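Local coordinates for polysaccharide biosynthesis protein CapD (Bacillus thuringiensis HD-771, PDB 6BWC) that probably acts as an NADP-dependent short-chain dehydrogenase-like enzyme on UDP-N-acetylglucosamine in the pathway to CMP-pseudaminic acid, used in flagellin glycosylation, at residues M3-G15 with A75-A87. The protein carries 2 engineered substitutions. Sequence-based numbering, arbitrary orientation.
Sequences MFFKDKNVLIIGG and AMENIDYVFHVAA. With NAP (NADP nicotinamide-adenine-dinucleotide phosphate), chain N.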
loop_
_atom_site.group_PDB
_atom_site.type_symbol
_atom_site.label_atom_id
_atom_site.label_comp_id
_atom_site.label_asym_id
_atom_site.label_seq_id
_atom_site.Cartn_x
_atom_site.Cartn_y
_atom_site.Cartn_z
ATOM N N MET C 3 -2.015 39.168 -18.701
ATOM C CA MET C 3 -1.911 39.680 -17.276
ATOM C C MET C 3 -1.197 38.637 -16.327
ATOM O O MET C 3 0.019 38.425 -16.471
ATOM C CB MET C 3 -3.323 40.188 -16.792
ATOM C CG MET C 3 -3.399 41.077 -15.524
ATOM S SD MET C 3 -4.216 40.358 -14.051
ATOM C CE MET C 3 -5.329 41.683 -13.571
ATOM N N PHE C 4 -1.940 37.962 -15.432
ATOM C CA PHE C 4 -1.396 37.158 -14.315
ATOM C C PHE C 4 -0.723 35.824 -14.735
ATOM O O PHE C 4 0.304 35.427 -14.165
ATOM C CB PHE C 4 -2.541 36.889 -13.309
ATOM C CG PHE C 4 -2.118 36.206 -12.013
ATOM C CD1 PHE C 4 -1.632 36.946 -10.930
ATOM C CD2 PHE C 4 -2.276 34.826 -11.850
ATOM C CE1 PHE C 4 -1.285 36.324 -9.735
ATOM C CE2 PHE C 4 -1.915 34.197 -10.667
ATOM C CZ PHE C 4 -1.423 34.949 -9.604
ATOM N N PHE C 5 -1.305 35.126 -15.708
ATOM C CA PHE C 5 -0.836 33.791 -16.076
ATOM C C PHE C 5 0.161 33.815 -17.228
ATOM O O PHE C 5 0.661 32.757 -17.636
ATOM C CB PHE C 5 -2.013 32.887 -16.413
ATOM C CG PHE C 5 -2.907 32.579 -15.234
ATOM C CD1 PHE C 5 -2.409 31.897 -14.126
ATOM C CD2 PHE C 5 -4.263 32.933 -15.245
ATOM C CE1 PHE C 5 -3.232 31.583 -13.046
ATOM C CE2 PHE C 5 -5.087 32.624 -14.171
ATOM C CZ PHE C 5 -4.570 31.949 -13.065
ATOM N N LYS C 6 0.445 35.017 -17.741
ATOM C CA LYS C 6 1.497 35.259 -18.724
ATOM C C LYS C 6 2.713 34.426 -18.391
ATOM O O LYS C 6 3.357 34.628 -17.380
ATOM C CB LYS C 6 1.877 36.750 -18.726
ATOM C CG LYS C 6 2.943 37.170 -19.741
ATOM C CD LYS C 6 2.361 37.343 -21.142
ATOM C CE LYS C 6 3.397 37.838 -22.148
ATOM N NZ LYS C 6 3.964 39.176 -21.806
ATOM N N ASP C 7 3.001 33.471 -19.258
ATOM C CA ASP C 7 4.218 32.701 -19.191
ATOM C C ASP C 7 4.397 31.852 -17.945
ATOM O O ASP C 7 5.522 31.607 -17.509
ATOM C CB ASP C 7 5.405 33.628 -19.423
ATOM C CG ASP C 7 6.016 33.392 -20.746
ATOM O OD1 ASP C 7 5.328 33.703 -21.762
ATOM O OD2 ASP C 7 7.151 32.835 -20.757
ATOM N N LYS C 8 3.277 31.390 -17.389
ATOM C CA LYS C 8 3.274 30.462 -16.248
ATOM C C LYS C 8 2.853 29.039 -16.677
ATOM O O LYS C 8 2.461 28.795 -17.833
ATOM C CB LYS C 8 2.356 30.988 -15.125
ATOM C CG LYS C 8 2.697 32.381 -14.618
ATOM C CD LYS C 8 4.040 32.430 -13.895
ATOM C CE LYS C 8 4.174 33.707 -13.061
ATOM N NZ LYS C 8 5.587 34.171 -12.907
ATOM N N ASN C 9 2.971 28.116 -15.726
ATOM C CA ASN C 9 2.582 26.719 -15.879
ATOM C C ASN C 9 1.365 26.426 -15.001
ATOM O O ASN C 9 1.364 26.755 -13.809
ATOM C CB ASN C 9 3.763 25.841 -15.458
ATOM C CG ASN C 9 5.002 26.078 -16.310
ATOM O OD1 ASN C 9 4.960 26.801 -17.285
ATOM N ND2 ASN C 9 6.101 25.444 -15.950
ATOM N N VAL C 10 0.328 25.812 -15.567
ATOM C CA VAL C 10 -0.937 25.638 -14.848
ATOM C C VAL C 10 -1.476 24.221 -14.985
ATOM O O VAL C 10 -1.539 23.694 -16.100
ATOM C CB VAL C 10 -1.995 26.626 -15.374
ATOM C CG1 VAL C 10 -3.349 26.395 -14.695
ATOM C CG2 VAL C 10 -1.502 28.056 -15.185
ATOM N N LEU C 11 -1.873 23.631 -13.852
ATOM C CA LEU C 11 -2.572 22.341 -13.814
ATOM C C LEU C 11 -4.039 22.582 -13.459
ATOM O O LEU C 11 -4.322 23.206 -12.424
ATOM C CB LEU C 11 -1.942 21.422 -12.770
ATOM C CG LEU C 11 -2.441 19.981 -12.666
ATOM C CD1 LEU C 11 -2.093 19.121 -13.875
ATOM C CD2 LEU C 11 -1.842 19.340 -11.428
ATOM N N ILE C 12 -4.960 22.122 -14.321
ATOM C CA ILE C 12 -6.391 22.071 -13.995
ATOM C C ILE C 12 -6.780 20.638 -13.778
ATOM O O ILE C 12 -7.207 19.951 -14.718
ATOM C CB ILE C 12 -7.313 22.637 -15.089
ATOM C CG1 ILE C 12 -6.842 24.009 -15.557
ATOM C CG2 ILE C 12 -8.725 22.758 -14.538
ATOM C CD1 ILE C 12 -7.624 24.516 -16.750
ATOM N N ILE C 13 -6.629 20.204 -12.527
ATOM C CA ILE C 13 -7.052 18.870 -12.063
ATOM C C ILE C 13 -8.575 18.784 -12.195
ATOM O O ILE C 13 -9.303 19.370 -11.386
ATOM C CB ILE C 13 -6.589 18.599 -10.593
ATOM C CG1 ILE C 13 -5.052 18.527 -10.509
ATOM C CG2 ILE C 13 -7.213 17.321 -10.010
ATOM C CD1 ILE C 13 -4.504 18.439 -9.107
ATOM N N GLY C 14 -9.030 18.067 -13.229
ATOM C CA GLY C 14 -10.449 17.978 -13.608
ATOM C C GLY C 14 -10.838 18.970 -14.698
ATOM O O GLY C 14 -11.944 19.515 -14.673
ATOM N N GLY C 15 -9.940 19.180 -15.663
ATOM C CA GLY C 15 -10.173 20.094 -16.783
ATOM C C GLY C 15 -11.052 19.581 -17.915
ATOM O O GLY C 15 -11.341 20.327 -18.844
ATOM N N ALA C 75 2.347 15.216 -12.479
ATOM C CA ALA C 75 1.556 16.228 -13.165
ATOM C C ALA C 75 1.855 17.598 -12.636
ATOM O O ALA C 75 1.792 18.541 -13.389
ATOM C CB ALA C 75 0.080 15.951 -12.999
ATOM N N MET C 76 2.138 17.710 -11.341
ATOM C CA MET C 76 2.516 19.004 -10.723
ATOM C C MET C 76 3.971 19.492 -10.924
ATOM O O MET C 76 4.326 20.591 -10.479
ATOM C CB MET C 76 2.218 18.987 -9.212
ATOM C CG MET C 76 0.746 19.064 -8.885
ATOM S SD MET C 76 0.506 19.330 -7.134
ATOM C CE MET C 76 -1.209 18.825 -7.030
ATOM N N GLU C 77 4.803 18.688 -11.558
ATOM C CA GLU C 77 6.214 19.014 -11.675
ATOM C C GLU C 77 6.409 20.412 -12.263
ATOM O O GLU C 77 5.849 20.751 -13.316
ATOM C CB GLU C 77 6.949 17.939 -12.477
ATOM C CG GLU C 77 8.302 18.336 -13.043
ATOM C CD GLU C 77 8.227 18.940 -14.448
ATOM O OE1 GLU C 77 9.068 19.819 -14.735
ATOM O OE2 GLU C 77 7.370 18.541 -15.280
ATOM N N ASN C 78 7.173 21.220 -11.520
ATOM C CA ASN C 78 7.549 22.577 -11.912
ATOM C C ASN C 78 6.348 23.473 -12.308
ATOM O O ASN C 78 6.498 24.448 -13.048
ATOM C CB ASN C 78 8.664 22.495 -12.985
ATOM C CG ASN C 78 9.022 23.839 -13.614
ATOM O OD1 ASN C 78 9.486 24.751 -12.943
ATOM N ND2 ASN C 78 8.796 23.956 -14.906
ATOM N N ILE C 79 5.180 23.170 -11.738
ATOM C CA ILE C 79 3.953 23.926 -11.996
ATOM C C ILE C 79 3.728 25.003 -10.951
ATOM O O ILE C 79 4.129 24.861 -9.796
ATOM C CB ILE C 79 2.730 22.995 -12.216
ATOM C CG1 ILE C 79 2.434 23.007 -13.710
ATOM C CG2 ILE C 79 1.476 23.427 -11.463
ATOM C CD1 ILE C 79 1.623 21.848 -14.179
ATOM N N ASP C 80 3.114 26.093 -11.394
ATOM C CA ASP C 80 2.951 27.273 -10.596
ATOM C C ASP C 80 1.557 27.377 -9.991
ATOM O O ASP C 80 1.443 27.767 -8.831
ATOM C CB ASP C 80 3.280 28.506 -11.427
ATOM C CG ASP C 80 4.759 28.579 -11.798
ATOM O OD1 ASP C 80 5.633 28.279 -10.941
ATOM O OD2 ASP C 80 5.054 28.953 -12.957
ATOM N N TYR C 81 0.504 27.020 -10.730
ATOM C CA TYR C 81 -0.887 27.238 -10.256
ATOM C C TYR C 81 -1.774 26.017 -10.487
ATOM O O TYR C 81 -2.006 25.617 -11.621
ATOM C CB TYR C 81 -1.493 28.484 -10.933
ATOM C CG TYR C 81 -0.709 29.763 -10.692
ATOM C CD1 TYR C 81 -0.784 30.422 -9.490
ATOM C CD2 TYR C 81 0.118 30.293 -11.676
ATOM C CE1 TYR C 81 -0.051 31.577 -9.255
ATOM C CE2 TYR C 81 0.852 31.442 -11.457
ATOM C CZ TYR C 81 0.772 32.080 -10.244
ATOM O OH TYR C 81 1.508 33.215 -10.028
ATOM N N VAL C 82 -2.266 25.444 -9.394
ATOM C CA VAL C 82 -3.104 24.229 -9.395
ATOM C C VAL C 82 -4.598 24.588 -9.164
ATOM O O VAL C 82 -4.952 25.173 -8.155
ATOM C CB VAL C 82 -2.608 23.222 -8.304
ATOM C CG1 VAL C 82 -3.452 21.962 -8.259
ATOM C CG2 VAL C 82 -1.166 22.819 -8.551
ATOM N N PHE C 83 -5.459 24.227 -10.105
ATOM C CA PHE C 83 -6.903 24.263 -9.880
ATOM C C PHE C 83 -7.440 22.840 -9.616
ATOM O O PHE C 83 -7.538 22.034 -10.562
ATOM C CB PHE C 83 -7.645 24.846 -11.100
ATOM C CG PHE C 83 -7.329 26.278 -11.409
ATOM C CD1 PHE C 83 -8.074 27.304 -10.843
ATOM C CD2 PHE C 83 -6.331 26.607 -12.342
ATOM C CE1 PHE C 83 -7.819 28.635 -11.168
ATOM C CE2 PHE C 83 -6.070 27.937 -12.668
ATOM C CZ PHE C 83 -6.817 28.951 -12.076
ATOM N N HIS C 84 -7.811 22.562 -8.356
ATOM C CA HIS C 84 -8.380 21.259 -7.946
ATOM C C HIS C 84 -9.929 21.244 -8.099
ATOM O O HIS C 84 -10.695 21.538 -7.185
ATOM C CB HIS C 84 -7.861 20.877 -6.541
ATOM C CG HIS C 84 -8.515 19.671 -5.912
ATOM N ND1 HIS C 84 -9.045 18.622 -6.637
ATOM C CD2 HIS C 84 -8.687 19.345 -4.607
ATOM C CE1 HIS C 84 -9.542 17.722 -5.808
ATOM N NE2 HIS C 84 -9.330 18.134 -4.572
ATOM N N VAL C 85 -10.350 20.853 -9.299
ATOM C CA VAL C 85 -11.738 20.892 -9.752
ATOM C C VAL C 85 -12.377 19.470 -9.930
ATOM O O VAL C 85 -13.609 19.336 -10.097
ATOM C CB VAL C 85 -11.789 21.701 -11.065
ATOM C CG1 VAL C 85 -13.211 22.157 -11.381
ATOM C CG2 VAL C 85 -10.880 22.917 -10.957
ATOM N N ALA C 86 -11.555 18.408 -9.875
ATOM C CA ALA C 86 -12.064 17.022 -9.824
ATOM C C ALA C 86 -12.753 16.648 -8.488
ATOM O O ALA C 86 -12.341 17.113 -7.397
ATOM C CB ALA C 86 -10.953 16.030 -10.153
ATOM N N ALA C 87 -13.795 15.806 -8.622
ATOM C CA ALA C 87 -14.666 15.318 -7.527
ATOM C C ALA C 87 -15.862 14.535 -8.061
ATOM O O ALA C 87 -16.279 14.666 -9.214
ATOM C CB ALA C 87 -15.187 16.457 -6.656
HETATM P PA NAP N . -17.728 17.651 -13.754
HETATM O O1A NAP N . -18.236 18.192 -15.060
HETATM O O2A NAP N . -18.209 16.294 -13.367
HETATM O O5B NAP N . -16.136 17.680 -13.730
HETATM C C5B NAP N . -15.420 16.698 -12.977
HETATM C C4B NAP N . -13.978 16.635 -13.471
HETATM O O4B NAP N . -13.145 15.825 -12.644
HETATM C C3B NAP N . -13.926 15.985 -14.828
HETATM O O3B NAP N . -12.827 16.610 -15.484
HETATM C C2B NAP N . -13.679 14.534 -14.505
HETATM O O2B NAP N . -13.187 13.894 -15.664
HETATM C C1B NAP N . -12.696 14.654 -13.339
HETATM N N9A NAP N . -12.571 13.548 -12.329
HETATM C C8A NAP N . -13.530 12.859 -11.644
HETATM N N7A NAP N . -12.987 11.939 -10.775
HETATM C C5A NAP N . -11.652 12.044 -10.896
HETATM C C6A NAP N . -10.449 11.399 -10.313
HETATM N N6A NAP N . -10.540 10.429 -9.392
HETATM N N1A NAP N . -9.236 11.810 -10.718
HETATM C C2A NAP N . -9.074 12.775 -11.640
HETATM N N3A NAP N . -10.109 13.401 -12.222
HETATM C C4A NAP N . -11.392 13.096 -11.904
HETATM O O3 NAP N . -18.005 18.658 -12.524
HETATM P PN NAP N . -18.146 20.272 -12.566
HETATM O O1N NAP N . -17.161 20.904 -13.540
HETATM O O2N NAP N . -19.602 20.620 -12.619
HETATM O O5D NAP N . -17.747 20.655 -11.075
HETATM C C5D NAP N . -16.391 20.859 -10.765
HETATM C C4D NAP N . -16.227 21.081 -9.265
HETATM O O4D NAP N . -17.199 22.052 -8.855
HETATM C C3D NAP N . -16.392 19.869 -8.331
HETATM O O3D NAP N . -15.306 19.860 -7.402
HETATM C C2D NAP N . -17.699 20.095 -7.607
HETATM O O2D NAP N . -17.680 19.603 -6.263
HETATM C C1D NAP N . -17.820 21.619 -7.640
HETATM N N1N NAP N . -19.194 22.133 -7.582
HETATM C C2N NAP N . -19.965 22.012 -8.675
HETATM C C3N NAP N . -21.271 22.462 -8.738
HETATM C C7N NAP N . -22.132 22.296 -9.942
HETATM O O7N NAP N . -23.331 22.564 -9.839
HETATM N N7N NAP N . -21.643 21.843 -11.099
HETATM C C4N NAP N . -21.846 23.154 -7.557
HETATM C C5N NAP N . -20.924 23.222 -6.417
HETATM C C6N NAP N . -19.630 22.734 -6.475
HETATM P P2B NAP N . -13.192 12.289 -15.809
HETATM O O1X NAP N . -12.879 12.179 -17.289
HETATM O O2X NAP N . -12.033 11.790 -14.972
HETATM O O3X NAP N . -14.584 11.794 -15.350
#
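Asn9 O is gripped by two consecutive amides, Asp80 N at 3.1 Å and Tyr81 N at 3.2 Å. Tyr81 N comes almost head-on to the carbonyl, whereas Asp80 N sits above its plane. From here strands 9-13 and 81-84 run parallel as neighbours in the central sheet. Leu11 uses both backbone atoms toward strand 81-84, its N to Tyr81 O and its O to Phe83 N (2.8 Å). Beside the first pair, Asn9 ND2 reaches Asn78 O at 3.1 Å, from above that carbonyl plane. The carboxylate of Asp80 turns to a salt bridge with Lys122.

On the face with Val10 and Ile12, Phe5 points a ring edge at one face of Tyr81 (planes 81° apart). Phe4 meets the same tyrosine ring obliquely, with CE2 3.4 Å from Tyr81 CZ. Lys8 CG lies at the tyrosine's edge. Val10 CG1, anti to the backbone N (chi1 176°), meets the edge of Phe83 at CE2, 3.7 Å away. Helix 207-220 covers Tyr81 and Phe83.

On the other face, Leu11 CD2 touches Met76 CG (3.6 Å). Ile13 CD1 touches both Met76 CE and Val82 CG1, with helix 98-118 beyond.

At the C-terminal ends Ile13 O accepts from Val85 N, at 2.8 Å, and weakly from Ala86 N. Gly14 O and Ala86 then border the adenosine ribose of NADP, and Val85 CG1 packs on the nicotinamide ribose. This is the Rossmann arrangement: a largely apolar, hydrogen-bonded strand pair brings backbone and small side chains to the dinucleotide at its C-terminal edge.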